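Local coordinates for protein putative alpha-L-fucosidase (Bacteroides thetaiotaomicron, PDB 3EYP) that probably hydrolyses alpha-L-fucosidic linkages as a family 29 glycoside hydrolase, at residues 333-338 with 343-348; 355-360 with 364-369; 122-127 with 151-156; 74-79 with 144-149. All coordinates share one frame; numbering follows the deposited sequence.

Interaction 1: 333-338 with 343-348; sequences VKATNV and YSPEKM
Pro345 packs its ring against three aliphatic side chains of 333-338, and this apolar group makes up most of the contact. CG1 of Val333 lies 3.5 Å from CB of Pro345, the two side chains sliding past each other in opposite directions. That branch stands anti to the backbone N (chi1 -172°), which carries it to the CB-CG edge of the proline ring. CB of Ala335 comes to 3.7 Å from CG of Pro345, while CG2 of Val338 meets CD of Pro345 at 4.1 Å, crossing the ring at about a right angle. The other branch of Val338, CG1, rests on the backbone instead, 4.0 Å from CA of Ser344.

The polar link is indirect. Glu346 bends at chi2 (89°) and brings its carboxylate back toward the start of strand 332-335. Water 1 accepts a hydrogen bond from Val333 N at 2.9 Å and donates one to Glu346 OE2 at 2.8 Å. Within 343-348, Lys347 N bonds to Ser344 O and Met348 N to Pro345 O, as expected of the 3-10 turn that presents the proline.

Within the F5/8 type C domain the chain thus folds back on its own edge strand. No direct hydrogen bond joins the two segments; cohesion comes from the buried proline's apolar contacts, supplemented at the exposed Glu346 by one water that satisfies a backbone N-H.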
# COMPACT_ATOMS: atom_id res chain seq x y z
N VAL A 333 -21.28 -18.07 20.10
CA VAL A 333 -20.18 -17.23 20.61
C VAL A 333 -20.37 -16.86 22.08
O VAL A 333 -21.40 -16.38 22.47
CB VAL A 333 -19.97 -15.93 19.72
CG1 VAL A 333 -18.71 -15.17 20.12
CG2 VAL A 333 -19.85 -16.29 18.23
N LYS A 334 -19.37 -17.13 22.90
CA LYS A 334 -19.31 -16.65 24.28
C LYS A 334 -18.02 -15.82 24.50
O LYS A 334 -16.92 -16.25 24.19
CB LYS A 334 -19.34 -17.82 25.29
N ALA A 335 -18.18 -14.64 25.08
CA ALA A 335 -17.06 -13.79 25.39
C ALA A 335 -17.07 -13.27 26.82
O ALA A 335 -18.10 -13.06 27.41
CB ALA A 335 -17.01 -12.61 24.40
N THR A 336 -15.87 -13.02 27.33
CA THR A 336 -15.68 -12.12 28.47
C THR A 336 -15.56 -10.69 27.93
O THR A 336 -15.27 -10.44 26.77
CB THR A 336 -14.40 -12.50 29.29
OG1 THR A 336 -13.23 -12.33 28.49
CG2 THR A 336 -14.45 -13.95 29.78
N ASN A 337 -15.85 -9.76 28.80
CA ASN A 337 -15.65 -8.34 28.55
C ASN A 337 -16.42 -7.81 27.35
O ASN A 337 -15.83 -7.31 26.39
CB ASN A 337 -14.16 -8.04 28.40
CG ASN A 337 -13.86 -6.55 28.42
OD1 ASN A 337 -14.70 -5.77 28.91
ND2 ASN A 337 -12.68 -6.13 27.85
N VAL A 338 -17.74 -7.90 27.40
CA VAL A 338 -18.58 -7.42 26.31
C VAL A 338 -19.17 -6.10 26.70
O VAL A 338 -19.81 -5.95 27.75
CB VAL A 338 -19.70 -8.38 25.98
CG1 VAL A 338 -20.55 -7.83 24.83
CG2 VAL A 338 -19.14 -9.75 25.64
N TYR A 343 -22.42 -4.11 20.68
CA TYR A 343 -20.98 -4.44 20.56
C TYR A 343 -20.67 -5.89 20.82
O TYR A 343 -19.56 -6.25 21.20
CB TYR A 343 -20.18 -3.62 21.56
CG TYR A 343 -20.35 -2.10 21.44
CD1 TYR A 343 -19.72 -1.38 20.43
CD2 TYR A 343 -21.12 -1.39 22.39
CE1 TYR A 343 -19.87 -0.00 20.34
CE2 TYR A 343 -21.23 0.00 22.32
CZ TYR A 343 -20.63 0.69 21.28
OH TYR A 343 -20.77 2.05 21.17
N SER A 344 -21.66 -6.75 20.65
CA SER A 344 -21.47 -8.18 20.96
C SER A 344 -20.40 -8.81 20.10
O SER A 344 -20.16 -8.33 18.99
CB SER A 344 -22.77 -8.99 20.72
OG SER A 344 -23.21 -8.83 19.38
N PRO A 345 -19.82 -9.92 20.55
CA PRO A 345 -18.76 -10.57 19.78
C PRO A 345 -19.25 -11.13 18.49
O PRO A 345 -18.46 -11.39 17.58
CB PRO A 345 -18.29 -11.71 20.70
CG PRO A 345 -19.39 -11.98 21.62
CD PRO A 345 -20.20 -10.69 21.75
N GLU A 346 -20.56 -11.29 18.40
CA GLU A 346 -21.15 -11.77 17.14
C GLU A 346 -20.91 -10.77 15.99
O GLU A 346 -20.94 -11.12 14.82
CB GLU A 346 -22.65 -12.04 17.27
CG GLU A 346 -22.94 -13.33 18.01
CD GLU A 346 -23.03 -13.12 19.50
OE1 GLU A 346 -22.86 -11.94 19.92
OE2 GLU A 346 -23.27 -14.13 20.23
N LYS A 347 -20.67 -9.52 16.34
CA LYS A 347 -20.40 -8.51 15.32
C LYS A 347 -19.17 -8.84 14.45
O LYS A 347 -19.14 -8.47 13.29
CB LYS A 347 -20.24 -7.14 15.95
CG LYS A 347 -21.42 -6.81 16.73
CD LYS A 347 -22.66 -6.75 15.88
CE LYS A 347 -23.73 -5.94 16.57
NZ LYS A 347 -24.59 -6.81 17.38
N MET A 348 -18.20 -9.55 15.01
CA MET A 348 -16.92 -9.85 14.33
C MET A 348 -17.16 -10.76 13.12
O MET A 348 -16.26 -11.01 12.26
CB MET A 348 -15.93 -10.54 15.29
CG MET A 348 -15.30 -9.58 16.39
SD MET A 348 -14.00 -10.30 17.46
CE MET A 348 -14.90 -10.95 18.91
O HOH W 1 -23.76 -16.76 19.49

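Interaction 2: 355-360 with 364-369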
# COMPACT_ATOMS: atom_id res chain seq x y z
N THR A 355 -19.87 -2.30 11.99
CA THR A 355 -20.05 -2.89 13.34
C THR A 355 -18.76 -3.51 13.86
O THR A 355 -17.85 -3.86 13.11
CB THR A 355 -21.11 -3.95 13.34
OG1 THR A 355 -20.75 -4.96 12.40
CG2 THR A 355 -22.45 -3.34 12.92
N TYR A 356 -18.71 -3.61 15.18
CA TYR A 356 -17.59 -4.26 15.86
C TYR A 356 -17.92 -4.75 17.24
O TYR A 356 -18.80 -4.23 17.90
CB TYR A 356 -16.42 -3.29 15.92
CG TYR A 356 -16.73 -1.93 16.47
CD1 TYR A 356 -16.43 -1.63 17.79
CD2 TYR A 356 -17.27 -0.94 15.68
CE1 TYR A 356 -16.64 -0.41 18.30
CE2 TYR A 356 -17.49 0.33 16.21
CZ TYR A 356 -17.18 0.56 17.54
OH TYR A 356 -17.38 1.76 18.13
N PHE A 357 -17.18 -5.79 17.64
CA PHE A 357 -17.03 -6.17 19.04
C PHE A 357 -16.24 -5.13 19.84
O PHE A 357 -15.23 -4.60 19.37
CB PHE A 357 -16.33 -7.53 19.17
CG PHE A 357 -15.90 -7.84 20.58
CD1 PHE A 357 -16.85 -7.97 21.59
CD2 PHE A 357 -14.55 -7.94 20.90
CE1 PHE A 357 -16.45 -8.23 22.87
CE2 PHE A 357 -14.15 -8.17 22.16
CZ PHE A 357 -15.09 -8.33 23.17
N ALA A 358 -16.68 -4.86 21.07
CA ALA A 358 -15.86 -4.04 21.98
C ALA A 358 -16.02 -4.49 23.40
O ALA A 358 -17.06 -5.06 23.78
CB ALA A 358 -16.19 -2.54 21.89
N GLY A 359 -14.98 -4.18 24.14
CA GLY A 359 -14.87 -4.36 25.57
C GLY A 359 -15.26 -3.13 26.35
O GLY A 359 -15.65 -2.10 25.83
N LYS A 360 -15.28 -3.34 27.66
CA LYS A 360 -15.67 -2.29 28.60
C LYS A 360 -14.49 -1.35 28.85
O LYS A 360 -13.33 -1.77 28.83
CB LYS A 360 -16.14 -2.93 29.93
CG LYS A 360 -17.37 -3.78 29.78
CD LYS A 360 -17.75 -4.45 31.11
CE LYS A 360 -18.88 -5.42 30.90
NZ LYS A 360 -19.05 -6.29 32.08
N VAL A 364 -8.74 -4.21 29.03
CA VAL A 364 -7.99 -4.40 27.78
C VAL A 364 -7.96 -5.84 27.33
O VAL A 364 -7.63 -6.13 26.18
CB VAL A 364 -6.52 -3.84 27.90
CG1 VAL A 364 -6.51 -2.37 28.31
CG2 VAL A 364 -5.67 -4.69 28.85
N LYS A 365 -8.34 -6.73 28.24
CA LYS A 365 -8.38 -8.19 27.97
C LYS A 365 -9.78 -8.69 27.65
O LYS A 365 -10.79 -8.18 28.17
CB LYS A 365 -7.79 -9.02 29.14
CG LYS A 365 -6.35 -8.72 29.53
CD LYS A 365 -5.85 -9.67 30.59
CE LYS A 365 -4.30 -9.90 30.49
NZ LYS A 365 -3.70 -11.07 29.58
N ALA A 366 -9.80 -9.66 26.73
CA ALA A 366 -11.00 -10.47 26.42
C ALA A 366 -10.70 -11.82 25.84
O ALA A 366 -9.71 -12.04 25.11
CB ALA A 366 -11.95 -9.73 25.51
N ASP A 367 -11.59 -12.74 26.17
CA ASP A 367 -11.53 -14.10 25.64
C ASP A 367 -12.85 -14.41 24.99
O ASP A 367 -13.89 -14.25 25.62
CB ASP A 367 -11.30 -15.12 26.75
CG ASP A 367 -9.85 -15.18 27.25
OD1 ASP A 367 -8.89 -14.80 26.52
OD2 ASP A 367 -9.65 -15.68 28.41
N ILE A 368 -12.77 -14.82 23.73
CA ILE A 368 -13.90 -15.15 22.87
C ILE A 368 -13.79 -16.57 22.31
O ILE A 368 -12.79 -16.97 21.70
CB ILE A 368 -14.05 -14.19 21.68
CG1 ILE A 368 -14.02 -12.69 22.12
CG2 ILE A 368 -15.33 -14.49 20.97
CD1 ILE A 368 -12.62 -12.06 22.27
N ILE A 369 -14.86 -17.32 22.54
CA ILE A 369 -14.87 -18.74 22.17
C ILE A 369 -15.97 -18.93 21.17
O ILE A 369 -17.12 -18.52 21.37
CB ILE A 369 -15.06 -19.66 23.41
CG1 ILE A 369 -13.84 -19.52 24.28
CG2 ILE A 369 -15.27 -21.17 23.00
CD1 ILE A 369 -13.87 -20.36 25.60
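The backbones diverge from 7.3 Å between CA of Gly359 and CA of Ala366 to 10.3 Å between CA of Phe357 and CA of Ile368, and no hydrogen bond joins 355-360 to 364-369. At Phe357 the gap is spanned by side chains. Phe357 does most of the spanning: its CG is anti to the backbone N (chi1 169°), and the ring extends toward strand 366-372. Its far end divides between two aliphatic groups. CZ of Phe357 meets CB of Ala366 at 4.2 Å, the methyl lying at the ring edge and near its plane. At the same separation, 4.2 Å, CE2 of Phe357 touches CD1 of Ile368, which approaches obliquely. Back along its own segment, Gly359 N stands 4.3 Å above one face of the Phe357 ring, offset toward the rim.

All three touching residues are buried, and the pattern is that of a beta-sandwich core, in which side chains from two sheets meet between them. Strand 357-358 is an edge strand of one antiparallel sheet, paired there with strand 447-454; strand 366-372 belongs to the other, between strands 332-335 and 434-442. Met348 also packs on Phe357, and Val333 and Ala335 of strand 332-335 lie against Ile368.

Interaction 3: 122-127 with 151-156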
# COMPACT_ATOMS: atom_id res chain seq x y z
N ILE A 122 0.26 10.25 -9.02
CA ILE A 122 1.44 10.76 -9.66
C ILE A 122 2.73 10.63 -8.84
O ILE A 122 2.82 11.01 -7.66
CB ILE A 122 1.28 12.28 -9.94
CG1 ILE A 122 0.10 12.59 -10.90
CG2 ILE A 122 2.52 12.82 -10.49
CD1 ILE A 122 0.25 11.92 -12.34
N TYR A 123 3.71 10.04 -9.50
CA TYR A 123 5.11 9.99 -9.03
C TYR A 123 5.87 11.07 -9.84
O TYR A 123 5.94 11.02 -11.07
CB TYR A 123 5.66 8.58 -9.23
CG TYR A 123 7.15 8.34 -8.99
CD1 TYR A 123 7.57 7.37 -8.10
CD2 TYR A 123 8.13 9.09 -9.64
CE1 TYR A 123 8.90 7.11 -7.88
CE2 TYR A 123 9.47 8.86 -9.41
CZ TYR A 123 9.86 7.85 -8.53
OH TYR A 123 11.21 7.60 -8.29
N LEU A 124 6.37 12.06 -9.13
CA LEU A 124 7.15 13.19 -9.71
C LEU A 124 8.45 13.34 -8.93
O LEU A 124 8.48 13.88 -7.85
CB LEU A 124 6.36 14.49 -9.63
CG LEU A 124 6.90 15.75 -10.32
CD1 LEU A 124 6.97 15.56 -11.87
CD2 LEU A 124 6.07 16.92 -9.93
N GLY A 125 9.51 12.81 -9.54
CA GLY A 125 10.81 12.54 -8.92
C GLY A 125 11.47 13.75 -8.29
O GLY A 125 11.79 14.70 -8.99
N PRO A 126 11.61 13.78 -6.94
CA PRO A 126 12.31 14.95 -6.41
C PRO A 126 13.73 15.18 -6.87
O PRO A 126 14.09 16.29 -7.22
CB PRO A 126 12.24 14.78 -4.89
CG PRO A 126 11.04 13.93 -4.67
CD PRO A 126 10.90 13.03 -5.89
N HIS A 127 14.56 14.15 -6.82
CA HIS A 127 15.91 14.24 -7.36
C HIS A 127 15.79 14.15 -8.89
O HIS A 127 15.12 13.27 -9.43
CB HIS A 127 16.85 13.15 -6.84
CG HIS A 127 18.22 13.18 -7.44
ND1 HIS A 127 19.09 14.26 -7.31
CD2 HIS A 127 18.90 12.25 -8.14
CE1 HIS A 127 20.23 13.98 -7.90
NE2 HIS A 127 20.13 12.77 -8.44
N GLY A 151 2.28 22.23 -10.15
CA GLY A 151 1.11 23.00 -10.48
C GLY A 151 0.36 22.56 -11.71
O GLY A 151 -0.89 22.56 -11.75
N GLU A 152 1.11 22.19 -12.74
CA GLU A 152 0.50 21.64 -13.91
C GLU A 152 -0.22 20.33 -13.55
O GLU A 152 -1.38 20.11 -13.90
CB GLU A 152 1.55 21.40 -15.05
CG GLU A 152 2.23 22.66 -15.56
CD GLU A 152 3.18 22.38 -16.65
OE1 GLU A 152 3.94 21.42 -16.46
OE2 GLU A 152 3.24 23.12 -17.68
N LEU A 153 0.48 19.45 -12.86
CA LEU A 153 -0.03 18.07 -12.66
C LEU A 153 -1.17 18.02 -11.65
O LEU A 153 -2.06 17.11 -11.69
CB LEU A 153 1.13 17.12 -12.21
CG LEU A 153 2.14 16.84 -13.33
CD1 LEU A 153 3.35 16.03 -12.90
CD2 LEU A 153 1.46 16.20 -14.50
N MET A 154 -1.16 19.00 -10.77
CA MET A 154 -2.18 19.08 -9.67
C MET A 154 -3.41 19.92 -10.05
O MET A 154 -4.42 19.96 -9.31
CB MET A 154 -1.58 19.65 -8.37
CG MET A 154 -0.59 18.72 -7.58
SD MET A 154 -1.06 17.01 -7.19
CE MET A 154 -0.05 16.20 -8.44
N SER A 155 -3.29 20.57 -11.21
CA SER A 155 -4.31 21.48 -11.71
C SER A 155 -5.06 20.97 -12.93
O SER A 155 -6.25 21.22 -13.08
CB SER A 155 -3.72 22.85 -12.05
OG SER A 155 -3.14 23.52 -10.94
N ASP A 156 -4.37 20.35 -13.87
CA ASP A 156 -4.93 20.22 -15.21
C ASP A 156 -5.25 18.77 -15.60
O ASP A 156 -5.62 18.49 -16.73
CB ASP A 156 -4.00 20.83 -16.29
CG ASP A 156 -3.69 22.32 -16.05
OD1 ASP A 156 -4.59 23.08 -15.61
OD2 ASP A 156 -2.53 22.73 -16.31
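This is a buried, wholly apolar strand-to-helix contact of the TIM-barrel domain, joining barrel strand 119-124 to helix 139-155, which follows it in the chain and leads on to strand 162-164. Those two strands are parallel neighbours in the sheet, so strand, helix and next strand form a beta-alpha-beta crossover. The geometry agrees: the local axes of 122-124 and 151-155 run almost exactly antiparallel, at 177°, with a closest approach of 10.8 Å, the helix lying on the outer side of the strand.

Alternation along the strand selects the residues that meet the helix. Ile122 and Leu124 direct their side chains toward it, whereas Tyr123 points away and its hydroxyl bonds to Asp166. The nearest CA atoms, those of Ile122 and Leu153, are 8.0 Å apart, leaving the interval to be filled by side chains. Leu153 supplies most of the helix surface used, crossing both strand residues at a slant, and Val106 of helix 105-116 packs on Leu153 and Ile122 as well. Met154 starts off to one side, but its bent chain (chi2 -50°) swings the terminal methyl inward, where CE lies 4.4 Å from CG1 of Ile122. Beside these apolar residues, Glu152 turns to a different neighbour, Lys87, in a salt bridge.

One methyl, CD1 of Leu153, serves both strand residues: it touches CG2 of Ile122 at 4.1 Å and faces both branches of Leu124, 3.8 Å from its CD1 and 4.1 Å from its CD2.

Interaction 4: 74-79 with 144-149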
# COMPACT_ATOMS: atom_id res chain seq x y z
N THR A 74 4.74 6.97 -13.04
CA THR A 74 5.96 7.79 -13.05
C THR A 74 5.91 8.92 -14.10
O THR A 74 6.39 8.75 -15.23
CB THR A 74 7.25 6.95 -13.28
OG1 THR A 74 7.18 6.30 -14.57
CG2 THR A 74 7.43 5.92 -12.16
N ALA A 75 5.36 10.06 -13.72
CA ALA A 75 5.25 11.19 -14.63
C ALA A 75 6.68 11.72 -14.95
O ALA A 75 6.96 12.20 -16.06
CB ALA A 75 4.31 12.32 -14.07
N LYS A 76 7.59 11.50 -14.00
CA LYS A 76 9.01 11.90 -14.14
C LYS A 76 9.85 11.14 -13.14
O LYS A 76 9.66 11.23 -11.94
CB LYS A 76 9.23 13.40 -14.00
CG LYS A 76 10.71 13.89 -14.35
CD LYS A 76 11.00 15.23 -13.70
CE LYS A 76 11.44 15.01 -12.17
NZ LYS A 76 11.61 16.26 -11.50
N HIS A 77 10.72 10.32 -13.66
CA HIS A 77 11.71 9.60 -12.81
C HIS A 77 12.96 10.43 -12.69
O HIS A 77 13.03 11.54 -13.22
CB HIS A 77 11.95 8.20 -13.32
CG HIS A 77 12.34 7.20 -12.26
ND1 HIS A 77 13.62 6.69 -12.15
CD2 HIS A 77 11.61 6.61 -11.27
CE1 HIS A 77 13.65 5.83 -11.14
NE2 HIS A 77 12.44 5.74 -10.60
N ALA A 78 13.96 9.92 -11.97
CA ALA A 78 15.15 10.73 -11.69
C ALA A 78 15.92 11.17 -12.98
O ALA A 78 16.72 12.13 -12.96
CB ALA A 78 16.10 10.02 -10.67
N ASP A 79 15.69 10.46 -14.05
CA ASP A 79 16.34 10.75 -15.35
C ASP A 79 15.87 12.16 -15.84
O ASP A 79 16.52 12.80 -16.67
CB ASP A 79 16.06 9.65 -16.37
CG ASP A 79 14.60 9.33 -16.49
OD1 ASP A 79 13.87 10.17 -17.09
OD2 ASP A 79 14.15 8.29 -15.95
N GLU A 144 11.65 26.05 -7.63
CA GLU A 144 10.61 26.71 -8.46
C GLU A 144 10.18 25.88 -9.67
O GLU A 144 9.02 25.85 -10.00
CB GLU A 144 11.03 28.11 -8.96
CG GLU A 144 11.46 29.03 -7.86
CD GLU A 144 10.36 29.26 -6.82
OE1 GLU A 144 9.14 29.31 -7.18
OE2 GLU A 144 10.73 29.36 -5.63
N TYR A 145 11.15 25.22 -10.32
CA TYR A 145 10.87 24.37 -11.51
C TYR A 145 9.88 23.27 -11.14
O TYR A 145 8.82 23.05 -11.77
CB TYR A 145 12.17 23.70 -12.04
CG TYR A 145 11.98 22.56 -13.06
CD1 TYR A 145 11.44 22.81 -14.31
CD2 TYR A 145 12.35 21.24 -12.78
CE1 TYR A 145 11.26 21.82 -15.23
CE2 TYR A 145 12.16 20.23 -13.69
CZ TYR A 145 11.61 20.52 -14.92
OH TYR A 145 11.45 19.58 -15.90
N TYR A 146 10.25 22.58 -10.09
CA TYR A 146 9.43 21.48 -9.59
C TYR A 146 8.03 21.99 -9.24
O TYR A 146 7.03 21.37 -9.54
CB TYR A 146 10.08 20.80 -8.36
CG TYR A 146 9.39 19.49 -7.95
CD1 TYR A 146 9.87 18.28 -8.34
CD2 TYR A 146 8.26 19.51 -7.10
CE1 TYR A 146 9.25 17.10 -7.96
CE2 TYR A 146 7.65 18.36 -6.72
CZ TYR A 146 8.15 17.17 -7.11
OH TYR A 146 7.49 16.01 -6.71
N ALA A 147 7.97 23.14 -8.58
CA ALA A 147 6.69 23.74 -8.17
C ALA A 147 5.82 24.04 -9.37
O ALA A 147 4.60 23.82 -9.33
CB ALA A 147 6.89 25.00 -7.29
N HIS A 148 6.45 24.48 -10.44
CA HIS A 148 5.71 24.79 -11.67
C HIS A 148 5.07 23.53 -12.19
O HIS A 148 3.96 23.52 -12.59
CB HIS A 148 6.59 25.42 -12.75
CG HIS A 148 6.90 26.87 -12.51
ND1 HIS A 148 5.92 27.81 -12.24
CD2 HIS A 148 8.07 27.54 -12.54
CE1 HIS A 148 6.50 29.00 -12.08
NE2 HIS A 148 7.81 28.86 -12.25
N GLN A 149 5.86 22.48 -12.26
CA GLN A 149 5.40 21.20 -12.80
C GLN A 149 4.30 20.57 -11.96
O GLN A 149 3.33 20.00 -12.46
CB GLN A 149 6.59 20.25 -12.97
CG GLN A 149 7.55 20.72 -14.05
CD GLN A 149 8.38 19.59 -14.66
OE1 GLN A 149 8.95 18.74 -13.94
NE2 GLN A 149 8.50 19.62 -16.01
O HOH W 2 9.55 18.11 -11.59
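Lys76 leaves strand 70-76 with CG anti to the backbone N (chi1 -172°) and then bends at chi3 (82°), a course that brings its ammonium group in front of helix 139-155. On the helix, Tyr146 has its own CG anti to N (chi1 -170°), and its ring reaches back toward the lysine. NZ of Lys76 stands 4.1 Å from CD1 of Tyr146, at an oblique position relative to the ring.

Gln149 extends beyond CG and crosses Lys76 at about a right angle, its OE1 4.1 Å from CD of Lys76. Their polar ends are joined by water 2, which accepts a bond from Lys76 NZ at 2.8 Å and donates one of 2.5 Å to Gln149 OE1. NE2 of Gln149 bonds to Ser86, while the Tyr146 hydroxyl bonds to Leu124 O of the adjacent strand.

The buried ammonium has further partners: a salt bridge to Asp128 and hydrogen bonds to Tyr142 OH and Gly125 O. With this water, carboxylate, hydroxyl and carbonyl around it, Lys76 is probably stabilised as a cation within the TIM-barrel domain, and the helix is tied to the strand's end both directly, through Tyr142, and through the water that Gln149 holds.

Overall arrangement
The contacts form two pairs in different domains, on opposite sides of the chain's centre. Interactions 3 and 4 lie in the TIM barrel, centres 6 Å apart; both use helix 139-155, against the neighbouring parallel strands 119-124 and 70-76, and their segments alternate along the chain. Interactions 1 and 2 follow later, in series, within the F5/8 type C beta-sandwich. Their centres are also 6 Å apart, they share the sheet containing strands 332-335 and 366-372, and they touch through Asn337, which probably bonds to Lys360 N and Lys365 O. Between the pairs, centres are about 45 to 52 Å apart, so the two pairs do not touch, and each lies within its own domain.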